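Local coordinates for protein threonine--tRNA ligase catalytic subunit (Aeropyrum pernix, PDB 3A32) that probably activates threonine with ATP and transfers it to tRNA(Thr), as a zinc-binding homodimeric class II synthetase lacking the domain that would remove mischarged serine, at residues I339-I344 with V399-G404; G371-V376 with A465-M470; L206-K211 with G227-L232; F202-S207 with P259-I264. All blocks are in the same frame, centred on the assembly; numbering follows the deposited sequence.

From the N terminus, strand 202-207 is the first element used, and interactions 3 and 4 both start from it. Interaction 3 closes a short loop, 15 residues between its segments, onto helix 222-243; interaction 4 closes a longer one, 51 residues, onto strand 260-268, and the shorter loop lies within it. The two share Leu206 and Ser207, and Pro259 packs on Ala228 and Glu229. In the anticodon-binding sheet, interaction 1 spans 54 intervening residues and interaction 2 spans 88; the second opens before the first closes, so the loops cross, and Gln340 and Val343 bond probably to Arg373 and Ala375. Interactions 1 and 4 have centres about 42 Å apart.

Interaction 1: residues I339-I344 with V399-G404; sequences IQFAVI and VNVFIG
The ring of Phe341 has the CG2 methyl of Val401 at its edge, near the ring plane, 4.0 Å from CD1, while Val399 approaches the same ring obliquely through CB. On the other face of the sheet the Phe402 ring is met obliquely by Ile344, whose CD1 lies 3.7 Å from Phe402 CE1. In each pair, Phe341 with Val399 and Ile344 with Phe402, the two side chains run side by side in the same direction. Ile344 CD1 also comes within 3.9 Å of Asn400 CB. An alanine in place of Phe402 would probably open a gap beside Ile344, leaving its CD1 and CG2 without the ring they rest against. Next to Phe341 and Val401, Val343 CG1 meets Ile403 CD1 at 3.7 Å.

Between the faces runs a parallel strand pairing, the axes 19° apart, in the sheet of the anticodon-binding domain. Five backbone bonds zigzag across it; Ala342 N to Val399 O (2.7 Å) and Val401 N to Ala342 O (2.6 Å) are both nearly straight. The first, Val399 N to Gln340 O, is more bent, with an N-H...O angle of 132°. Helix 353-369 packs on Phe341, Val343 and Ile403, and helix 384-393 on Ile344 and Phe402. The chemistry is thus mostly apolar; Asn400 is the polar intruder, its ND2 weakly bonded to Glu392, its buried OD1 without a partner in the model and 3.6 Å from Ala342 CB, which probably carries an energetic cost.

Interaction 2: residues G371-V376 with A465-M470; sequences GFRVAV and ADFSFM
With its OG anti to the carbonyl carbon (chi1 -55°), Ser468 sets that oxygen 3.1 Å from Val376 N, which donates to it in a nearly straight bond across the contact. Asp466 has CG anti to its own backbone N (chi1 -172°), and its OD1 accepts from Ser468 N at 3.0 Å, making an Asx turn. Ser468 OG also lies very close to the same OD1, but that approach is too short for its geometry to be trusted. An alanine in place of Ser468 would probably leave Val376 N without this acceptor.

Strand 465-466 is the outermost strand within this chain of the mixed anticodon-binding sheet, and it runs parallel to strand 373-380. Val374 supplies both regular backbone bonds: its N donates to Ala465 O at 2.9 Å, and its O accepts from Phe467 N at 2.7 Å. Beyond that point the chain turns into the 3-10 segment 468-470, and the serine hydroxyl takes the place of a backbone acceptor.

The Phe467 ring is sandwiched off-centre, with Ala465 CB 3.6 Å above one face and Met470 CE 3.7 Å above the opposite face. Arg373 runs beside it, CD lying 4.1 Å from Phe467 CE2, while its guanidinium bonds to Ala337 O, Thr335 O and Ile463 O. Tyr69 of the second subunit packs on Phe467.

Interaction 3: residues L206-K211 with G227-L232; sequences LSMSDK and GAEEAL
Leu206 and Leu232 have CA atoms 7.4 Å apart and Met208 and Glu229 6.6 Å, so the segment 206-211, which leaves strand 202-207 for a loop, passes close to one turn of helix 222-243. The helix presents Glu229 and Leu232, three residues apart. Glu229 reaches over with its chain extended beyond CG (chi2 175°), which carries CD out to the loop.

There, Glu229 OE2 takes two hydrogen bonds from one residue. Ser209 OG donates at 2.6 Å to the syn lone pair, and Ser209 N donates at 2.8 Å from the anti side, 32° out of the carboxylate plane. Ser209 OG stands between its backbone N and carbonyl carbon (chi1 63°), where it can bond alongside that N.

The contact belongs to the beta-alpha-beta unit of strand 202-207, helix 222-243 and strand 246-250 in the class II catalytic core, and it ties the exit of the first strand to the helix.

The other oxygen, Glu229 OE1, forms a salt bridge with Lys211 NZ at 3.3 Å, met from above the carboxylate plane, and a water joins it to Ser209 O. With these donors around it, the carboxylate would probably favour its charged form. Met208 crosses the aliphatic part of Glu229: its SD lies 3.9 Å from Glu229 CG and its CE 3.6 Å from Glu229 O. On the strand side, Leu206 CD1 rests 3.7 Å from Leu232 O. Pro259, Leu261 and Val178 border Leu232.

Interaction 4: residues F202-S207 with P259-I264; sequences FKVRLS and PKLDFI. With SO4 (sulfate ion), chain C.
Strands 202-207 and 260-268 are neighbours in the large mixed sheet of the class II catalytic core, and here they pair antiparallel, Phe202 and Lys203 meeting Ile264 at one end and Ser207 meeting Lys260 at the other. Three hydrogen-bonded pairs carry the backbone: Lys203 with Ile264, Arg205 with Asp262 and Ser207 with Lys260, each joined by two bonds, such as Lys203 N to Ile264 O at 2.8 Å.

On one face of the sheet Leu261 CG sits between Val204 CG1, at 3.7 Å, and Leu206 CD2, at 3.6 Å. At the start of strand 202-207 the Phe202 ring lies with Ile264 O 3.6 Å above its centre and Phe263 CB at its edge. Helix 174-191 packs on Phe202 and Phe263, so this is the side of the class II sheet that faces that helix.

The opposite face carries most of the polar groups, with Ile264 among them. A sulfate, probably from the crystallisation liquor, lies in plane at the edge of the Arg205 guanidinium, where Arg205 NH2 donates to O4 at 3.0 Å. Lys203 bends at chi3 (66°), which turns CE, and its NZ donates to sulfate O1 at 2.8 Å. Glu275 of strand 273-284, the next strand beyond 260-268, forms salt bridges with both residues. Farther along, a water donates to Arg205 O and to Asp262 OD2, at 2.7 Å from the latter, and accepts from Ser207 OG, while Asp262 OD1 bonds to Thr280. Lys260 CE packs against Ser207 CB at 3.7 Å.

Interaction 1: residues I339-I344 with V399-G404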
loop_
_atom_site.group_PDB
_atom_site.type_symbol
_atom_site.label_atom_id
_atom_site.label_comp_id
_atom_site.label_asym_id
_atom_site.label_seq_id
_atom_site.Cartn_x
_atom_site.Cartn_y
_atom_site.Cartn_z
ATOM N N ILE A 339 -1.168 8.903 16.871
ATOM C CA ILE A 339 -1.043 10.354 17.094
ATOM C C ILE A 339 0.440 10.708 17.206
ATOM O O ILE A 339 1.131 10.246 18.132
ATOM C CB ILE A 339 -1.834 10.825 18.369
ATOM C CG1 ILE A 339 -3.327 10.471 18.235
ATOM C CG2 ILE A 339 -1.620 12.341 18.618
ATOM C CD1 ILE A 339 -4.199 10.723 19.530
ATOM N N GLN A 340 0.939 11.518 16.268
ATOM C CA GLN A 340 2.333 11.919 16.277
ATOM C C GLN A 340 2.642 13.096 17.202
ATOM O O GLN A 340 3.616 13.057 17.961
ATOM C CB GLN A 340 2.787 12.193 14.838
ATOM C CG GLN A 340 2.865 10.857 14.025
ATOM C CD GLN A 340 3.316 11.045 12.634
ATOM O OE1 GLN A 340 2.685 11.760 11.856
ATOM N NE2 GLN A 340 4.407 10.373 12.272
ATOM N N PHE A 341 1.824 14.147 17.141
ATOM C CA PHE A 341 1.970 15.309 18.033
ATOM C C PHE A 341 0.660 15.471 18.730
ATOM O O PHE A 341 -0.357 15.640 18.048
ATOM C CB PHE A 341 2.253 16.609 17.251
ATOM C CG PHE A 341 3.656 16.701 16.724
ATOM C CD1 PHE A 341 4.701 17.120 17.560
ATOM C CD2 PHE A 341 3.947 16.319 15.413
ATOM C CE1 PHE A 341 6.013 17.184 17.083
ATOM C CE2 PHE A 341 5.260 16.374 14.921
ATOM C CZ PHE A 341 6.296 16.836 15.739
ATOM N N ALA A 342 0.659 15.439 20.073
ATOM C CA ALA A 342 -0.527 15.884 20.805
ATOM C C ALA A 342 -0.232 17.321 21.259
ATOM O O ALA A 342 0.808 17.562 21.904
ATOM C CB ALA A 342 -0.831 14.990 21.993
ATOM N N VAL A 343 -1.097 18.253 20.890
ATOM C CA VAL A 343 -0.943 19.669 21.215
ATOM C C VAL A 343 -1.968 19.993 22.302
ATOM O O VAL A 343 -3.186 19.900 22.070
ATOM C CB VAL A 343 -1.159 20.586 19.955
ATOM C CG1 VAL A 343 -1.043 22.055 20.316
ATOM C CG2 VAL A 343 -0.139 20.245 18.793
ATOM N N ILE A 344 -1.468 20.312 23.492
ATOM C CA ILE A 344 -2.268 20.423 24.722
ATOM C C ILE A 344 -2.286 21.879 25.221
ATOM O O ILE A 344 -1.261 22.422 25.640
ATOM C CB ILE A 344 -1.767 19.434 25.809
ATOM C CG1 ILE A 344 -1.843 17.997 25.268
ATOM C CG2 ILE A 344 -2.660 19.503 27.077
ATOM C CD1 ILE A 344 -0.771 17.087 25.702
ATOM N N VAL A 399 4.641 12.508 20.611
ATOM C CA VAL A 399 5.205 13.748 21.186
ATOM C C VAL A 399 4.065 14.555 21.801
ATOM O O VAL A 399 3.079 14.750 21.122
ATOM C CB VAL A 399 5.944 14.592 20.079
ATOM C CG1 VAL A 399 6.570 15.889 20.655
ATOM C CG2 VAL A 399 7.084 13.754 19.353
ATOM N N ASN A 400 4.178 14.982 23.071
ATOM C CA ASN A 400 3.243 15.952 23.702
ATOM C C ASN A 400 3.796 17.364 23.655
ATOM O O ASN A 400 4.942 17.567 24.042
ATOM C CB ASN A 400 2.847 15.601 25.178
ATOM C CG ASN A 400 2.145 14.248 25.303
ATOM O OD1 ASN A 400 1.537 13.740 24.334
ATOM N ND2 ASN A 400 2.250 13.630 26.504
ATOM N N VAL A 401 3.003 18.317 23.166
ATOM C CA VAL A 401 3.419 19.745 23.120
ATOM C C VAL A 401 2.490 20.506 24.053
ATOM O O VAL A 401 1.289 20.544 23.835
ATOM C CB VAL A 401 3.401 20.341 21.664
ATOM C CG1 VAL A 401 3.833 21.825 21.646
ATOM C CG2 VAL A 401 4.303 19.492 20.712
ATOM N N PHE A 402 3.036 21.014 25.141
ATOM C CA PHE A 402 2.229 21.697 26.152
ATOM C C PHE A 402 2.286 23.177 25.926
ATOM O O PHE A 402 3.378 23.764 25.886
ATOM C CB PHE A 402 2.695 21.370 27.579
ATOM C CG PHE A 402 2.371 19.943 28.003
ATOM C CD1 PHE A 402 1.096 19.606 28.454
ATOM C CD2 PHE A 402 3.343 18.943 27.925
ATOM C CE1 PHE A 402 0.791 18.300 28.834
ATOM C CE2 PHE A 402 3.048 17.632 28.297
ATOM C CZ PHE A 402 1.778 17.298 28.767
ATOM N N ILE A 403 1.122 23.777 25.711
ATOM C CA ILE A 403 1.081 25.208 25.527
ATOM C C ILE A 403 0.242 25.882 26.591
ATOM O O ILE A 403 -0.963 25.848 26.527
ATOM C CB ILE A 403 0.612 25.647 24.160
ATOM C CG1 ILE A 403 1.458 24.953 23.073
ATOM C CG2 ILE A 403 0.740 27.244 24.080
ATOM C CD1 ILE A 403 0.825 24.869 21.781
ATOM N N GLY A 404 0.926 26.440 27.596
ATOM C CA GLY A 404 0.281 27.251 28.628
ATOM C C GLY A 404 0.777 28.704 28.629
ATOM O O GLY A 404 1.506 29.139 27.734
#

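Interaction 2: residues G371-V376 with A465-M470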
loop_
_atom_site.group_PDB
_atom_site.type_symbol
_atom_site.label_atom_id
_atom_site.label_comp_id
_atom_site.label_asym_id
_atom_site.label_seq_id
_atom_site.Cartn_x
_atom_site.Cartn_y
_atom_site.Cartn_z
ATOM N N GLY A 371 2.097 17.301 7.050
ATOM C CA GLY A 371 1.753 15.911 6.804
ATOM C C GLY A 371 1.753 15.029 8.054
ATOM O O GLY A 371 1.766 13.800 7.937
ATOM N N PHE A 372 1.730 15.648 9.241
ATOM C CA PHE A 372 1.807 14.922 10.513
ATOM C C PHE A 372 0.446 14.529 11.021
ATOM O O PHE A 372 -0.589 15.142 10.632
ATOM C CB PHE A 372 2.504 15.762 11.598
ATOM C CG PHE A 372 3.970 16.021 11.323
ATOM C CD1 PHE A 372 4.884 14.958 11.315
ATOM C CD2 PHE A 372 4.430 17.312 11.110
ATOM C CE1 PHE A 372 6.237 15.167 11.094
ATOM C CE2 PHE A 372 5.788 17.550 10.868
ATOM C CZ PHE A 372 6.682 16.450 10.839
ATOM N N ARG A 373 0.433 13.545 11.927
ATOM C CA ARG A 373 -0.815 13.164 12.628
ATOM C C ARG A 373 -0.917 13.902 13.984
ATOM O O ARG A 373 -0.079 13.699 14.888
ATOM C CB ARG A 373 -0.927 11.649 12.752
ATOM C CG ARG A 373 -1.176 10.942 11.356
ATOM C CD ARG A 373 -1.356 9.453 11.456
ATOM N NE ARG A 373 -0.207 8.761 12.025
ATOM C CZ ARG A 373 0.876 8.379 11.341
ATOM N NH1 ARG A 373 0.955 8.620 10.029
ATOM N NH2 ARG A 373 1.870 7.727 11.958
ATOM N N VAL A 374 -1.951 14.745 14.105
ATOM C CA VAL A 374 -2.058 15.743 15.171
ATOM C C VAL A 374 -3.388 15.544 15.962
ATOM O O VAL A 374 -4.441 15.242 15.371
ATOM C CB VAL A 374 -1.936 17.220 14.600
ATOM C CG1 VAL A 374 -1.868 18.285 15.753
ATOM C CG2 VAL A 374 -0.698 17.359 13.726
ATOM N N ALA A 375 -3.322 15.662 17.288
ATOM C CA ALA A 375 -4.520 15.765 18.108
ATOM C C ALA A 375 -4.368 16.973 19.052
ATOM O O ALA A 375 -3.341 17.106 19.728
ATOM C CB ALA A 375 -4.730 14.468 18.889
ATOM N N VAL A 376 -5.355 17.872 19.064
ATOM C CA VAL A 376 -5.366 19.016 19.997
ATOM C C VAL A 376 -6.243 18.643 21.162
ATOM O O VAL A 376 -7.310 18.070 20.964
ATOM C CB VAL A 376 -5.949 20.260 19.359
ATOM C CG1 VAL A 376 -6.040 21.420 20.406
ATOM C CG2 VAL A 376 -5.105 20.680 18.205
ATOM N N ALA A 465 -3.438 13.299 9.725
ATOM C CA ALA A 465 -4.782 13.105 10.228
ATOM C C ALA A 465 -4.966 14.025 11.415
ATOM O O ALA A 465 -4.020 14.267 12.169
ATOM C CB ALA A 465 -5.035 11.614 10.635
ATOM N N ASP A 466 -6.173 14.546 11.546
ATOM C CA ASP A 466 -6.601 15.225 12.748
ATOM C C ASP A 466 -7.331 14.225 13.646
ATOM O O ASP A 466 -8.466 13.814 13.363
ATOM C CB ASP A 466 -7.483 16.440 12.413
ATOM C CG ASP A 466 -7.791 17.300 13.638
ATOM O OD1 ASP A 466 -7.584 16.889 14.796
ATOM O OD2 ASP A 466 -8.314 18.394 13.463
ATOM N N PHE A 467 -6.656 13.807 14.728
ATOM C CA PHE A 467 -7.256 12.862 15.665
ATOM C C PHE A 467 -7.687 13.501 17.002
ATOM O O PHE A 467 -7.813 12.791 18.033
ATOM C CB PHE A 467 -6.283 11.711 15.917
ATOM C CG PHE A 467 -6.171 10.724 14.781
ATOM C CD1 PHE A 467 -7.262 10.454 13.936
ATOM C CD2 PHE A 467 -4.977 10.004 14.600
ATOM C CE1 PHE A 467 -7.155 9.485 12.889
ATOM C CE2 PHE A 467 -4.866 9.017 13.596
ATOM C CZ PHE A 467 -5.971 8.771 12.728
ATOM N N SER A 468 -7.957 14.814 16.973
ATOM C CA SER A 468 -8.387 15.542 18.152
ATOM C C SER A 468 -9.522 14.832 18.873
ATOM O O SER A 468 -9.504 14.805 20.088
ATOM C CB SER A 468 -8.825 16.971 17.831
ATOM O OG SER A 468 -7.806 17.659 17.156
ATOM N N PHE A 469 -10.459 14.218 18.135
ATOM C CA PHE A 469 -11.648 13.583 18.743
ATOM C C PHE A 469 -11.320 12.486 19.745
ATOM O O PHE A 469 -12.165 12.157 20.604
ATOM C CB PHE A 469 -12.611 13.041 17.661
ATOM C CG PHE A 469 -12.038 11.955 16.804
ATOM C CD1 PHE A 469 -12.129 10.593 17.193
ATOM C CD2 PHE A 469 -11.450 12.263 15.576
ATOM C CE1 PHE A 469 -11.630 9.570 16.362
ATOM C CE2 PHE A 469 -10.917 11.225 14.732
ATOM C CZ PHE A 469 -11.000 9.903 15.123
ATOM N N MET A 470 -10.089 11.937 19.627
ATOM C CA MET A 470 -9.590 10.847 20.463
ATOM C C MET A 470 -9.109 11.319 21.827
ATOM O O MET A 470 -8.913 10.499 22.724
ATOM C CB MET A 470 -8.402 10.148 19.789
ATOM C CG MET A 470 -8.720 9.435 18.472
ATOM S SD MET A 470 -7.289 8.445 17.886
ATOM C CE MET A 470 -8.037 7.759 16.391
#

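Interaction 3: residues L206-K211 with G227-L232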
loop_
_atom_site.group_PDB
_atom_site.type_symbol
_atom_site.label_atom_id
_atom_site.label_comp_id
_atom_site.label_asym_id
_atom_site.label_seq_id
_atom_site.Cartn_x
_atom_site.Cartn_y
_atom_site.Cartn_z
ATOM N N LEU A 206 19.048 -22.566 13.788
ATOM C CA LEU A 206 19.003 -23.318 12.533
ATOM C C LEU A 206 18.280 -24.624 12.724
ATOM O O LEU A 206 18.505 -25.317 13.731
ATOM C CB LEU A 206 20.408 -23.589 12.006
ATOM C CG LEU A 206 21.469 -22.467 11.982
ATOM C CD1 LEU A 206 22.780 -22.933 11.279
ATOM C CD2 LEU A 206 20.985 -21.129 11.352
ATOM N N SER A 207 17.392 -24.967 11.787
ATOM C CA SER A 207 16.735 -26.275 11.827
ATOM C C SER A 207 17.115 -27.134 10.597
ATOM O O SER A 207 16.855 -26.769 9.452
ATOM C CB SER A 207 15.231 -26.112 11.992
ATOM O OG SER A 207 14.932 -25.347 13.155
ATOM N N MET A 208 17.752 -28.266 10.850
ATOM C CA MET A 208 18.438 -29.032 9.807
ATOM C C MET A 208 17.792 -30.398 9.612
ATOM O O MET A 208 16.925 -30.765 10.378
ATOM C CB MET A 208 19.916 -29.214 10.185
ATOM C CG MET A 208 20.609 -27.983 10.682
ATOM S SD MET A 208 20.655 -26.675 9.418
ATOM C CE MET A 208 22.363 -26.127 9.567
ATOM N N SER A 209 18.219 -31.136 8.575
ATOM C CA SER A 209 17.818 -32.528 8.377
ATOM C C SER A 209 18.392 -33.427 9.440
ATOM O O SER A 209 19.310 -33.057 10.171
ATOM C CB SER A 209 18.301 -33.093 7.040
ATOM O OG SER A 209 19.712 -33.110 7.002
ATOM N N ASP A 210 17.792 -34.608 9.518
ATOM C CA ASP A 210 18.460 -35.803 10.017
ATOM C C ASP A 210 18.979 -36.463 8.745
ATOM O O ASP A 210 18.202 -36.842 7.877
ATOM C CB ASP A 210 17.448 -36.701 10.727
ATOM C CG ASP A 210 18.086 -37.956 11.385
ATOM O OD1 ASP A 210 19.122 -38.537 10.905
ATOM O OD2 ASP A 210 17.481 -38.360 12.397
ATOM N N LYS A 211 20.295 -36.555 8.611
ATOM C CA LYS A 211 20.904 -37.125 7.405
ATOM C C LYS A 211 20.420 -38.554 7.062
ATOM O O LYS A 211 20.351 -38.897 5.861
ATOM C CB LYS A 211 22.447 -37.121 7.503
ATOM C CG LYS A 211 23.034 -35.725 7.293
ATOM C CD LYS A 211 24.192 -35.699 6.265
ATOM C CE LYS A 211 24.455 -34.238 5.779
ATOM N NZ LYS A 211 23.152 -33.488 5.458
ATOM N N GLY A 227 24.493 -28.488 0.608
ATOM C CA GLY A 227 24.779 -27.136 0.129
ATOM C C GLY A 227 23.974 -26.085 0.895
ATOM O O GLY A 227 24.514 -25.074 1.281
ATOM N N ALA A 228 22.689 -26.361 1.150
ATOM C CA ALA A 228 21.792 -25.482 1.934
ATOM C C ALA A 228 22.166 -25.385 3.396
ATOM O O ALA A 228 22.351 -24.306 3.888
ATOM C CB ALA A 228 20.305 -25.891 1.747
ATOM N N GLU A 229 22.348 -26.504 4.086
ATOM C CA GLU A 229 22.749 -26.476 5.526
ATOM C C GLU A 229 24.102 -25.811 5.748
ATOM O O GLU A 229 24.332 -25.073 6.746
ATOM C CB GLU A 229 22.769 -27.875 6.122
ATOM C CG GLU A 229 21.405 -28.555 6.088
ATOM C CD GLU A 229 21.404 -29.990 6.571
ATOM O OE1 GLU A 229 22.513 -30.552 6.705
ATOM O OE2 GLU A 229 20.303 -30.582 6.788
ATOM N N GLU A 230 24.992 -26.061 4.803
ATOM C CA GLU A 230 26.272 -25.422 4.839
ATOM C C GLU A 230 26.191 -23.931 4.457
ATOM O O GLU A 230 26.921 -23.127 5.018
ATOM C CB GLU A 230 27.276 -26.233 4.023
ATOM C CG GLU A 230 27.719 -25.639 2.805
ATOM C CD GLU A 230 29.162 -25.250 2.926
ATOM O OE1 GLU A 230 29.927 -25.536 1.959
ATOM O OE2 GLU A 230 29.522 -24.697 4.014
ATOM N N ALA A 231 25.267 -23.525 3.589
ATOM C CA ALA A 231 25.079 -22.048 3.410
ATOM C C ALA A 231 24.653 -21.343 4.726
ATOM O O ALA A 231 25.179 -20.273 5.079
ATOM C CB ALA A 231 24.124 -21.735 2.258
ATOM N N LEU A 232 23.751 -21.989 5.476
ATOM C CA LEU A 232 23.245 -21.465 6.754
ATOM C C LEU A 232 24.270 -21.446 7.854
ATOM O O LEU A 232 24.217 -20.584 8.738
ATOM C CB LEU A 232 22.018 -22.273 7.217
ATOM C CG LEU A 232 20.780 -22.203 6.334
ATOM C CD1 LEU A 232 19.729 -23.266 6.754
ATOM C CD2 LEU A 232 20.155 -20.775 6.340
HETATM O O HOH W 1 22.403 -32.106 9.593
#

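Interaction 4: residues F202-S207 with P259-I264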
loop_
_atom_site.group_PDB
_atom_site.type_symbol
_atom_site.label_atom_id
_atom_site.label_comp_id
_atom_site.label_asym_id
_atom_site.label_seq_id
_atom_site.Cartn_x
_atom_site.Cartn_y
_atom_site.Cartn_z
ATOM N N PHE A 202 19.490 -11.342 21.162
ATOM C CA PHE A 202 19.147 -11.973 19.874
ATOM C C PHE A 202 19.762 -13.363 19.776
ATOM O O PHE A 202 20.855 -13.595 20.292
ATOM C CB PHE A 202 19.521 -11.077 18.671
ATOM C CG PHE A 202 18.599 -11.243 17.478
ATOM C CD1 PHE A 202 17.373 -10.540 17.417
ATOM C CD2 PHE A 202 18.925 -12.136 16.443
ATOM C CE1 PHE A 202 16.496 -10.719 16.387
ATOM C CE2 PHE A 202 18.053 -12.311 15.365
ATOM C CZ PHE A 202 16.808 -11.562 15.336
ATOM N N LYS A 203 19.025 -14.258 19.128
ATOM C CA LYS A 203 19.429 -15.623 18.911
ATOM C C LYS A 203 19.072 -16.035 17.465
ATOM O O LYS A 203 18.001 -15.685 16.943
ATOM C CB LYS A 203 18.688 -16.504 19.961
ATOM C CG LYS A 203 18.965 -17.963 19.873
ATOM C CD LYS A 203 18.822 -18.707 21.216
ATOM C CE LYS A 203 17.384 -18.707 21.691
ATOM N NZ LYS A 203 17.155 -19.544 22.913
ATOM N N VAL A 204 19.952 -16.792 16.823
ATOM C CA VAL A 204 19.680 -17.352 15.518
ATOM C C VAL A 204 19.590 -18.876 15.668
ATOM O O VAL A 204 20.533 -19.504 16.127
ATOM C CB VAL A 204 20.771 -16.949 14.469
ATOM C CG1 VAL A 204 20.832 -17.955 13.336
ATOM C CG2 VAL A 204 20.493 -15.535 13.903
ATOM N N ARG A 205 18.464 -19.463 15.267
ATOM C CA ARG A 205 18.264 -20.902 15.388
ATOM C C ARG A 205 18.200 -21.571 14.014
ATOM O O ARG A 205 17.342 -21.245 13.198
ATOM C CB ARG A 205 16.962 -21.185 16.161
ATOM C CG ARG A 205 16.601 -22.666 16.344
ATOM C CD ARG A 205 15.227 -22.789 17.062
ATOM N NE ARG A 205 15.430 -22.557 18.476
ATOM C CZ ARG A 205 14.735 -21.714 19.232
ATOM N NH1 ARG A 205 13.710 -21.019 18.734
ATOM N NH2 ARG A 205 15.073 -21.587 20.516
ATOM N N LEU A 206 19.048 -22.566 13.788
ATOM C CA LEU A 206 19.003 -23.318 12.533
ATOM C C LEU A 206 18.280 -24.624 12.724
ATOM O O LEU A 206 18.505 -25.317 13.731
ATOM C CB LEU A 206 20.408 -23.589 12.006
ATOM C CG LEU A 206 21.469 -22.467 11.982
ATOM C CD1 LEU A 206 22.780 -22.933 11.279
ATOM C CD2 LEU A 206 20.985 -21.129 11.352
ATOM N N SER A 207 17.392 -24.967 11.787
ATOM C CA SER A 207 16.735 -26.275 11.827
ATOM C C SER A 207 17.115 -27.134 10.597
ATOM O O SER A 207 16.855 -26.769 9.452
ATOM C CB SER A 207 15.231 -26.112 11.992
ATOM O OG SER A 207 14.932 -25.347 13.155
ATOM N N PRO A 259 15.991 -26.956 4.894
ATOM C CA PRO A 259 16.419 -26.431 6.200
ATOM C C PRO A 259 16.075 -24.940 6.319
ATOM O O PRO A 259 15.677 -24.316 5.301
ATOM C CB PRO A 259 17.930 -26.610 6.177
ATOM C CG PRO A 259 18.297 -26.559 4.700
ATOM C CD PRO A 259 17.109 -27.083 3.931
ATOM N N LYS A 260 16.225 -24.377 7.526
ATOM C CA LYS A 260 15.855 -22.980 7.781
ATOM C C LYS A 260 16.626 -22.343 8.913
ATOM O O LYS A 260 17.276 -23.013 9.697
ATOM C CB LYS A 260 14.353 -22.861 8.100
ATOM C CG LYS A 260 13.884 -23.850 9.173
ATOM C CD LYS A 260 12.516 -23.457 9.773
ATOM C CE LYS A 260 12.070 -24.538 10.776
ATOM N NZ LYS A 260 10.877 -24.060 11.541
ATOM N N LEU A 261 16.494 -21.026 8.998
ATOM C CA LEU A 261 17.019 -20.218 10.072
ATOM C C LEU A 261 15.879 -19.320 10.580
ATOM O O LEU A 261 15.172 -18.658 9.779
ATOM C CB LEU A 261 18.131 -19.381 9.469
ATOM C CG LEU A 261 18.937 -18.342 10.199
ATOM C CD1 LEU A 261 20.170 -18.093 9.354
ATOM C CD2 LEU A 261 18.124 -17.031 10.433
ATOM N N ASP A 262 15.720 -19.247 11.899
ATOM C CA ASP A 262 14.691 -18.394 12.506
ATOM C C ASP A 262 15.353 -17.287 13.272
ATOM O O ASP A 262 16.387 -17.497 13.895
ATOM C CB ASP A 262 13.822 -19.198 13.445
ATOM C CG ASP A 262 12.919 -20.148 12.686
ATOM O OD1 ASP A 262 12.239 -19.649 11.743
ATOM O OD2 ASP A 262 12.931 -21.371 13.000
ATOM N N PHE A 263 14.762 -16.104 13.166
ATOM C CA PHE A 263 15.199 -14.913 13.887
ATOM C C PHE A 263 14.463 -14.823 15.215
ATOM O O PHE A 263 13.242 -14.780 15.231
ATOM C CB PHE A 263 14.798 -13.672 13.096
ATOM C CG PHE A 263 15.410 -13.595 11.714
ATOM C CD1 PHE A 263 16.813 -13.763 11.523
ATOM C CD2 PHE A 263 14.616 -13.288 10.618
ATOM C CE1 PHE A 263 17.355 -13.645 10.269
ATOM C CE2 PHE A 263 15.171 -13.163 9.354
ATOM C CZ PHE A 263 16.514 -13.338 9.184
ATOM N N ILE A 264 15.198 -14.741 16.306
ATOM C CA ILE A 264 14.601 -14.808 17.605
ATOM C C ILE A 264 15.146 -13.706 18.503
ATOM O O ILE A 264 16.321 -13.727 18.866
ATOM C CB ILE A 264 14.868 -16.182 18.298
ATOM C CG1 ILE A 264 14.158 -17.314 17.555
ATOM C CG2 ILE A 264 14.330 -16.159 19.725
ATOM C CD1 ILE A 264 14.927 -18.552 17.605
HETATM S S SO4 C . 18.388 -22.751 23.222
HETATM O O1 SO4 C . 19.138 -21.494 23.140
HETATM O O2 SO4 C . 19.182 -23.832 22.644
HETATM O O3 SO4 C . 18.174 -23.020 24.643
HETATM O O4 SO4 C . 17.107 -22.689 22.492
HETATM O O HOH W 2 15.065 -22.915 12.702
#